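Local coordinates for protein cobalamin biosynthesis precorrin-6Y methylase (cbiE) (Archaeoglobus fulgidus, PDB 2BB3) that probably transfers a methyl group from S-adenosyl-L-methionine to a precorrin intermediate on the route to adenosylcobalamin, at residues 25-30 with 42-47; 81-86 with 115-120. One frame throughout, in Å; residues are numbered along the deposited sequence. Where two conformers were deposited one is given.

Interaction 1 (25-30 with 42-47); sequences WIVGSG and EIIERA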
ATOM      1  N   TRP A  25     -11.406   5.728 -15.177  1.00 42.03           N
ATOM      2  CA  TRP A  25     -10.411   5.642 -14.135  1.00 40.61           C
ATOM      3  C   TRP A  25     -11.073   5.149 -12.855  1.00 38.69           C
ATOM      4  O   TRP A  25     -12.243   5.414 -12.608  1.00 39.34           O
ATOM      5  CB  TRP A  25      -9.788   7.007 -13.838  1.00 38.49           C
ATOM      6  CG  TRP A  25      -8.664   7.414 -14.728  1.00 38.40           C
ATOM      7  CD1 TRP A  25      -8.749   8.163 -15.867  1.00 38.75           C
ATOM      8  CD2 TRP A  25      -7.265   7.156 -14.522  1.00 40.41           C
ATOM      9  NE1 TRP A  25      -7.494   8.400 -16.372  1.00 38.71           N
ATOM     10  CE2 TRP A  25      -6.565   7.800 -15.567  1.00 36.64           C
ATOM     11  CE3 TRP A  25      -6.536   6.461 -13.544  1.00 39.04           C
ATOM     12  CZ2 TRP A  25      -5.178   7.754 -15.677  1.00 39.46           C
ATOM     13  CZ3 TRP A  25      -5.145   6.418 -13.655  1.00 41.24           C
ATOM     14  CH2 TRP A  25      -4.483   7.069 -14.712  1.00 40.28           C
ATOM     15  N   ILE A  26     -10.315   4.404 -12.060  1.00 36.33           N
ATOM     16  CA  ILE A  26     -10.792   3.963 -10.759  1.00 34.23           C
ATOM     17  C   ILE A  26      -9.710   4.551  -9.885  1.00 33.18           C
ATOM     18  O   ILE A  26      -8.554   4.151  -9.989  1.00 32.57           O
ATOM     19  CB  ILE A  26     -10.839   2.427 -10.580  1.00 33.07           C
ATOM     20  CG1 ILE A  26     -11.885   1.801 -11.525  1.00 32.59           C
ATOM     21  CG2 ILE A  26     -11.221   2.107  -9.135  1.00 29.96           C
ATOM     22  CD1 ILE A  26     -12.121   0.290 -11.322  1.00 35.01           C
ATOM     23  N   VAL A  27     -10.078   5.529  -9.063  1.00 31.32           N
ATOM     24  CA  VAL A  27      -9.128   6.216  -8.204  1.00 31.96           C
ATOM     25  C   VAL A  27      -9.400   6.014  -6.725  1.00 31.90           C
ATOM     26  O   VAL A  27     -10.546   5.939  -6.297  1.00 33.28           O
ATOM     27  CB  VAL A  27      -9.151   7.742  -8.475  1.00 34.51           C
ATOM     28  CG1 VAL A  27      -9.167   7.997  -9.983  1.00 36.68           C
ATOM     29  CG2 VAL A  27     -10.369   8.354  -7.842  1.00 34.54           C
ATOM     30  N   GLY A  28      -8.335   5.927  -5.940  1.00 33.44           N
ATOM     31  CA  GLY A  28      -8.498   5.762  -4.514  1.00 32.76           C
ATOM     32  C   GLY A  28      -8.750   7.100  -3.848  1.00 33.53           C
ATOM     33  O   GLY A  28      -8.206   8.132  -4.262  1.00 32.83           O
ATOM     34  N   SER A  29      -9.570   7.092  -2.805  1.00 33.94           N
ATOM     35  CA  SER A  29      -9.862   8.321  -2.084  1.00 35.05           C
ATOM     36  C   SER A  29      -8.931   8.444  -0.892  1.00 35.13           C
ATOM     37  O   SER A  29      -8.814   9.507  -0.279  1.00 36.25           O
ATOM     38  CB  SER A  29     -11.296   8.294  -1.572  1.00 34.96           C
ATOM     39  OG  SER A  29     -11.462   7.254  -0.624  1.00 32.95           O
ATOM     40  N   GLY A  30      -8.257   7.351  -0.562  1.00 35.07           N
ATOM     41  CA  GLY A  30      -7.388   7.384   0.598  1.00 34.39           C
ATOM     42  C   GLY A  30      -8.147   6.905   1.821  1.00 34.70           C
ATOM     43  O   GLY A  30      -9.289   6.448   1.712  1.00 36.10           O
ATOM     44  N   GLU A  42      -6.439  15.670 -10.231  1.00 52.85           N
ATOM     45  CA  GLU A  42      -6.489  16.087 -11.625  1.00 56.38           C
ATOM     46  C   GLU A  42      -7.473  15.206 -12.379  1.00 55.72           C
ATOM     47  O   GLU A  42      -8.314  15.707 -13.135  1.00 56.93           O
ATOM     48  CB  GLU A  42      -5.094  16.009 -12.241  1.00 60.92           C
ATOM     49  CG  GLU A  42      -4.076  16.919 -11.551  1.00 65.73           C
ATOM     50  CD  GLU A  42      -2.672  16.767 -12.108  1.00 69.28           C
ATOM     51  OE1 GLU A  42      -1.734  17.400 -11.553  1.00 71.17           O
ATOM     52  OE2 GLU A  42      -2.504  16.017 -13.099  1.00 69.78           O
ATOM     53  N   ILE A  43      -7.380  13.896 -12.163  1.00 53.09           N
ATOM     54  CA  ILE A  43      -8.292  12.961 -12.801  1.00 50.76           C
ATOM     55  C   ILE A  43      -9.710  13.331 -12.388  1.00 50.35           C
ATOM     56  O   ILE A  43     -10.600  13.432 -13.228  1.00 48.81           O
ATOM     57  CB  ILE A  43      -7.985  11.492 -12.360  1.00 49.08           C
ATOM     58  CG1 ILE A  43      -6.687  11.014 -13.011  1.00 47.40           C
ATOM     59  CG2 ILE A  43      -9.118  10.567 -12.755  1.00 47.44           C
ATOM     60  CD1 ILE A  43      -6.100   9.794 -12.362  1.00 44.20           C
ATOM     61  N   ILE A  44      -9.909  13.565 -11.094  1.00 52.06           N
ATOM     62  CA  ILE A  44     -11.230  13.904 -10.581  1.00 53.57           C
ATOM     63  C   ILE A  44     -11.809  15.214 -11.118  1.00 56.76           C
ATOM     64  O   ILE A  44     -12.983  15.269 -11.491  1.00 56.15           O
ATOM     65  CB  ILE A  44     -11.231  13.926  -9.029  1.00 53.30           C
ATOM     66  CG1 ILE A  44     -11.074  12.498  -8.487  1.00 54.16           C
ATOM     67  CG2 ILE A  44     -12.536  14.505  -8.513  1.00 51.51           C
ATOM     68  CD1 ILE A  44     -10.875  12.406  -6.990  1.00 51.23           C
ATOM     69  N   GLU A  45     -10.943  16.229 -11.187  0.49 58.87           N
ATOM     70  CA  GLU A  45     -11.251  17.577 -11.674  0.50 60.49           C
ATOM     71  C   GLU A  45     -11.701  17.587 -13.133  0.52 63.20           C
ATOM     72  O   GLU A  45     -12.468  18.453 -13.553  0.39 63.47           O
ATOM     73  CB  GLU A  45      -9.993  18.463 -11.521  0.47 60.72           C
ATOM     74  CG  GLU A  45     -10.167  19.953 -11.832  0.65 59.03           C
ATOM     75  CD  GLU A  45     -10.311  20.264 -13.318  0.56 58.54           C
ATOM     76  OE1 GLU A  45     -11.173  21.100 -13.663  0.56 57.38           O
ATOM     77  OE2 GLU A  45      -9.558  19.690 -14.131  0.41 56.78           O
ATOM     78  N   ARG A  46     -11.224  16.607 -13.889  1.00 64.27           N
ATOM     79  CA  ARG A  46     -11.511  16.482 -15.318  1.00 66.87           C
ATOM     80  C   ARG A  46     -12.742  15.615 -15.583  1.00 67.17           C
ATOM     81  O   ARG A  46     -13.438  15.804 -16.579  1.00 66.32           O
ATOM     82  CB  ARG A  46     -10.315  15.859 -16.050  1.00 74.33           C
ATOM     83  CG  ARG A  46      -9.041  16.690 -16.038  1.00 81.82           C
ATOM     84  CD  ARG A  46      -9.117  17.848 -17.019  1.00 91.28           C
ATOM     85  NE  ARG A  46      -8.003  18.785 -16.856  1.00102.53           N
ATOM     86  CZ  ARG A  46      -7.163  19.132 -17.827  1.00108.89           C
ATOM     87  NH1 ARG A  46      -7.297  18.614 -19.044  1.00113.42           N
ATOM     88  NH2 ARG A  46      -6.192  20.007 -17.588  1.00112.69           N
ATOM     89  N   ALA A  47     -13.003  14.659 -14.699  1.00 63.21           N
ATOM     90  CA  ALA A  47     -14.136  13.757 -14.874  1.00 61.48           C
ATOM     91  C   ALA A  47     -15.450  14.488 -15.153  1.00 61.43           C
ATOM     92  O   ALA A  47     -15.651  15.602 -14.679  1.00 62.57           O
ATOM     93  CB  ALA A  47     -14.290  12.859 -13.634  1.00 61.60           C
TER
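Ile43 O takes two backbone N-H groups in the last turn of helix 38-46, that of Ala47 N at 3.1 Å and, weakly, that of Arg46 N, while the Ile43 side chain turns to the sheet. This is the first beta-alpha-beta crossover of the alpha/beta domain: strand 23-28 lies in a parallel sheet, and the helix packs on one face of it before the chain returns as strand 49-52. The axes of strand 25-28 and helix 42-46 approach to 10.0 Å, their directions 128° apart. Ile43 carries the contact; its side chain and that of Trp25 cross at about a right angle. Ile43 CD1 makes a CH-pi contact over one face, 3.5 Å from the centroid of the Trp25 six-membered ring and 10° off its normal, whereas Ile43 CG2 sits 3.7 Å from Trp25 CG. With Trp25 CG anti to the carbonyl carbon (chi1 -84°), the indole lies across this methyl pair. Replacing the indole with the methyl of an alanine here would probably leave Ile43 CD1 without its aromatic cover and open a gap beside Lys118, which the tryptophan also touches. Val27 continues the apolar surface: Val27 CG1 meets Ile43 CG2 at 3.8 Å, and Val27 CG2 lies 4.2 Å from Ile44 CD1.

Interaction 2 (81-86 with 115-120); sequences RIMEEG and VEIKIE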
ATOM      1  N   ARG A  81     -22.420  -1.189 -16.274  1.00 62.12           N
ATOM      2  CA  ARG A  81     -23.176  -0.002 -16.675  1.00 64.90           C
ATOM      3  C   ARG A  81     -22.214   1.181 -16.710  1.00 65.72           C
ATOM      4  O   ARG A  81     -22.002   1.788 -17.767  1.00 67.96           O
ATOM      5  CB  ARG A  81     -24.315   0.268 -15.679  1.00 67.34           C
ATOM      6  CG  ARG A  81     -25.375   1.247 -16.190  1.00 70.30           C
ATOM      7  CD  ARG A  81     -26.514   1.495 -15.187  1.00 73.66           C
ATOM      8  NE  ARG A  81     -27.128   0.254 -14.714  1.00 79.04           N
ATOM      9  CZ  ARG A  81     -26.810  -0.346 -13.571  1.00 81.67           C
ATOM     10  NH1 ARG A  81     -25.889   0.188 -12.783  1.00 83.13           N
ATOM     11  NH2 ARG A  81     -27.395  -1.486 -13.221  1.00 82.10           N
ATOM     12  N   ILE A  82     -21.626   1.489 -15.554  1.00 64.55           N
ATOM     13  CA  ILE A  82     -20.668   2.581 -15.420  1.00 62.96           C
ATOM     14  C   ILE A  82     -19.628   2.509 -16.531  1.00 64.04           C
ATOM     15  O   ILE A  82     -19.252   3.519 -17.124  1.00 63.23           O
ATOM     16  CB  ILE A  82     -19.917   2.497 -14.064  1.00 59.26           C
ATOM     17  CG1 ILE A  82     -20.895   2.699 -12.909  1.00 58.68           C
ATOM     18  CG2 ILE A  82     -18.792   3.526 -14.026  1.00 58.50           C
ATOM     19  CD1 ILE A  82     -20.254   2.597 -11.544  1.00 56.32           C
HETATM   20  N   MSE A  83     -19.166   1.290 -16.784  1.00 67.63           N
HETATM   21  CA  MSE A  83     -18.158   1.006 -17.796  1.00 70.78           C
HETATM   22  C   MSE A  83     -18.579   1.512 -19.172  1.00 72.65           C
HETATM   23  O   MSE A  83     -17.866   2.297 -19.792  1.00 71.55           O
HETATM   24  CB  MSE A  83     -17.910  -0.504 -17.842  1.00 71.74           C
HETATM   25  CG  MSE A  83     -16.497  -0.918 -18.202  1.00 74.32           C
HETATM   26 SE   MSE A  83     -15.849  -2.271 -16.979  0.93 78.20          SE
HETATM   27  CE  MSE A  83     -15.359  -1.092 -15.542  1.00 76.97           C
ATOM     28  N   GLU A  84     -19.745   1.077 -19.643  1.00 75.17           N
ATOM     29  CA  GLU A  84     -20.226   1.491 -20.960  1.00 79.00           C
ATOM     30  C   GLU A  84     -20.476   2.994 -21.044  1.00 78.82           C
ATOM     31  O   GLU A  84     -20.220   3.614 -22.078  1.00 78.21           O
ATOM     32  CB  GLU A  84     -21.501   0.722 -21.329  1.00 82.34           C
ATOM     33  CG  GLU A  84     -21.741   0.605 -22.837  1.00 86.71           C
ATOM     34  CD  GLU A  84     -20.549   0.000 -23.576  1.00 89.60           C
ATOM     35  OE1 GLU A  84     -20.106  -1.111 -23.206  1.00 92.03           O
ATOM     36  OE2 GLU A  84     -20.056   0.641 -24.533  1.00 91.00           O
ATOM     37  N   GLU A  85     -20.984   3.589 -19.969  0.50 79.07           N
ATOM     38  CA  GLU A  85     -21.236   5.025 -19.984  0.50 79.85           C
ATOM     39  C   GLU A  85     -19.916   5.756 -20.176  0.50 79.95           C
ATOM     40  O   GLU A  85     -19.888   6.916 -20.583  0.55 80.70           O
ATOM     41  CB  GLU A  85     -21.870   5.482 -18.668  0.52 79.72           C
ATOM     42  CG  GLU A  85     -22.620   6.808 -18.768  0.56 81.07           C
ATOM     43  CD  GLU A  85     -22.387   7.710 -17.572  0.59 81.04           C
ATOM     44  OE1 GLU A  85     -22.122   7.182 -16.470  0.53 80.23           O
ATOM     45  OE2 GLU A  85     -22.481   8.947 -17.734  0.49 80.35           O
ATOM     46  N   GLY A  86     -18.823   5.058 -19.892  1.00 80.13           N
ATOM     47  CA  GLY A  86     -17.512   5.665 -20.006  1.00 80.56           C
ATOM     48  C   GLY A  86     -17.032   5.736 -21.441  1.00 81.94           C
ATOM     49  O   GLY A  86     -15.913   6.164 -21.710  1.00 82.38           O
ATOM     50  N   VAL A 115     -14.098  -1.119 -23.045  1.00 69.59           N
ATOM     51  CA  VAL A 115     -13.494   0.114 -22.578  1.00 65.21           C
ATOM     52  C   VAL A 115     -12.311  -0.257 -21.672  1.00 63.23           C
ATOM     53  O   VAL A 115     -12.353  -1.247 -20.948  1.00 62.64           O
ATOM     54  CB  VAL A 115     -14.542   0.991 -21.814  1.00 64.72           C
ATOM     55  CG1 VAL A 115     -15.705   0.137 -21.382  1.00 64.96           C
ATOM     56  CG2 VAL A 115     -13.919   1.665 -20.606  1.00 64.62           C
ATOM     57  N   GLU A 116     -11.251   0.535 -21.731  1.00 60.29           N
ATOM     58  CA  GLU A 116     -10.067   0.280 -20.933  1.00 57.75           C
ATOM     59  C   GLU A 116     -10.225   0.845 -19.522  1.00 54.93           C
ATOM     60  O   GLU A 116     -10.965   1.798 -19.303  1.00 51.48           O
ATOM     61  CB  GLU A 116      -8.865   0.930 -21.616  1.00 61.19           C
ATOM     62  CG  GLU A 116      -7.514   0.488 -21.092  1.00 65.53           C
ATOM     63  CD  GLU A 116      -6.373   1.235 -21.766  1.00 68.29           C
ATOM     64  OE1 GLU A 116      -6.409   1.364 -23.013  1.00 69.29           O
ATOM     65  OE2 GLU A 116      -5.444   1.689 -21.055  1.00 68.55           O
ATOM     66  N   ILE A 117      -9.557   0.244 -18.550  1.00 50.93           N
ATOM     67  CA  ILE A 117      -9.640   0.787 -17.216  1.00 49.18           C
ATOM     68  C   ILE A 117      -8.231   1.015 -16.658  1.00 46.07           C
ATOM     69  O   ILE A 117      -7.339   0.197 -16.844  1.00 45.38           O
ATOM     70  CB  ILE A 117     -10.512  -0.104 -16.268  1.00 50.46           C
ATOM     71  CG1 ILE A 117      -9.671  -0.658 -15.134  1.00 50.22           C
ATOM     72  CG2 ILE A 117     -11.238  -1.186 -17.045  1.00 51.39           C
ATOM     73  CD1 ILE A 117      -9.479   0.353 -14.052  1.00 53.23           C
ATOM     74  N   LYS A 118      -8.044   2.164 -16.017  1.00 43.32           N
ATOM     75  CA  LYS A 118      -6.772   2.530 -15.407  1.00 41.25           C
ATOM     76  C   LYS A 118      -6.984   2.796 -13.910  1.00 39.96           C
ATOM     77  O   LYS A 118      -7.980   3.425 -13.506  1.00 35.13           O
ATOM     78  CB  LYS A 118      -6.172   3.770 -16.095  1.00 43.60           C
ATOM     79  CG  LYS A 118      -5.479   3.452 -17.430  1.00 46.79           C
ATOM     80  CD  LYS A 118      -5.205   4.699 -18.287  1.00 50.31           C
ATOM     81  CE  LYS A 118      -3.973   5.461 -17.805  1.00 55.75           C
ATOM     82  NZ  LYS A 118      -3.724   6.713 -18.595  1.00 59.34           N
ATOM     83  N   ILE A 119      -6.047   2.314 -13.099  1.00 36.00           N
ATOM     84  CA  ILE A 119      -6.122   2.455 -11.662  1.00 34.80           C
ATOM     85  C   ILE A 119      -5.171   3.512 -11.116  1.00 34.49           C
ATOM     86  O   ILE A 119      -4.006   3.556 -11.495  1.00 33.20           O
ATOM     87  CB  ILE A 119      -5.751   1.117 -10.960  1.00 36.64           C
ATOM     88  CG1 ILE A 119      -6.567  -0.040 -11.547  1.00 35.10           C
ATOM     89  CG2 ILE A 119      -5.921   1.262  -9.447  1.00 35.51           C
ATOM     90  CD1 ILE A 119      -8.044   0.098 -11.382  1.00 37.94           C
ATOM     91  N   GLU A 120      -5.680   4.374 -10.240  1.00 34.38           N
ATOM     92  CA  GLU A 120      -4.839   5.361  -9.573  1.00 34.95           C
ATOM     93  C   GLU A 120      -4.831   4.985  -8.095  1.00 34.00           C
ATOM     94  O   GLU A 120      -5.861   5.065  -7.437  1.00 33.43           O
ATOM     95  CB  GLU A 120      -5.376   6.788  -9.702  1.00 38.28           C
ATOM     96  CG  GLU A 120      -4.442   7.854  -9.070  1.00 41.06           C
ATOM     97  CD  GLU A 120      -3.043   7.815  -9.680  1.00 43.69           C
ATOM     98  OE1 GLU A 120      -2.931   7.413 -10.857  1.00 47.16           O
ATOM     99  OE2 GLU A 120      -2.059   8.184  -8.999  1.00 44.55           O
TER
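Apolar packing between Met83, present as selenomethionine, and Val115 makes up most of this contact, and it is close. Met83 CG lies 3.4 Å from Val115 CG1, nearer than carbons usually come, and the two side chains meet at a slant. Two torsions suggest local strain, or some imprecision in the model: Val115 CG1 is almost eclipsed with its own backbone N (chi1 19°), and the Met83 chain leaves its backbone at a chi1 of -148°. Bends at chi2 and chi3 then carry the selenium and the terminal methyl away from the valine and along the strand. There Met83 CE makes a looser contact with Ile117, 4.4 Å from Ile117 CG2.

Backbone atoms of the helix add to the valine's surroundings. Val115 CG1 is 3.4 Å from Met83 O and 4.5 Å from Glu84 N, so one methyl rests against both the side chain and the main chain of the same turn. The CA atoms of Met83 and Val115 are 6.7 Å apart.

In the fold, helix 76-88 packs on the parallel sheet of the alpha/beta domain, here at its border strand 116-120, with Val115 just ahead of that strand. Met83 also touches Ile24 of the adjoining strand 23-28 and Ile111, which places it between helix, sheet and the loop that leads to Val115.

Polar bonds run within each element or to outside partners. In the helix, Glu85 N donates to Arg81 O at 3.0 Å. On the strand, Glu116, Lys118 and Glu120 pair through their backbones with residues of strand 23-28 and His22 just before it, whereas Ile117 O accepts a hydrogen bond from Lys134 NZ of the second subunit.

In the fold
Both interactions fasten a helix to the same parallel sheet, but from opposite faces: helix 38-46 in interaction 1 and helix 76-88 in interaction 2. Their strands, 23-28 and 116-120, are neighbours, joined by probable hydrogen bonds from Ile26 N to Lys118 O and from Glu120 N to Ile26 O, each 2.9 Å long. Interaction 1 is partly buried and rests on an aromatic face with isoleucine branches against it. Interaction 2 is more buried and has no aromatic group, a valine methyl resting on a selenomethionine side chain and the helix backbone; it sits at the sheet border, where a second subunit reaches the strand. The side chain of Val27 is about 11 Å from bound S-adenosyl-L-homocysteine, that of Ile117 about 14 Å from the same S-adenosyl-L-homocysteine.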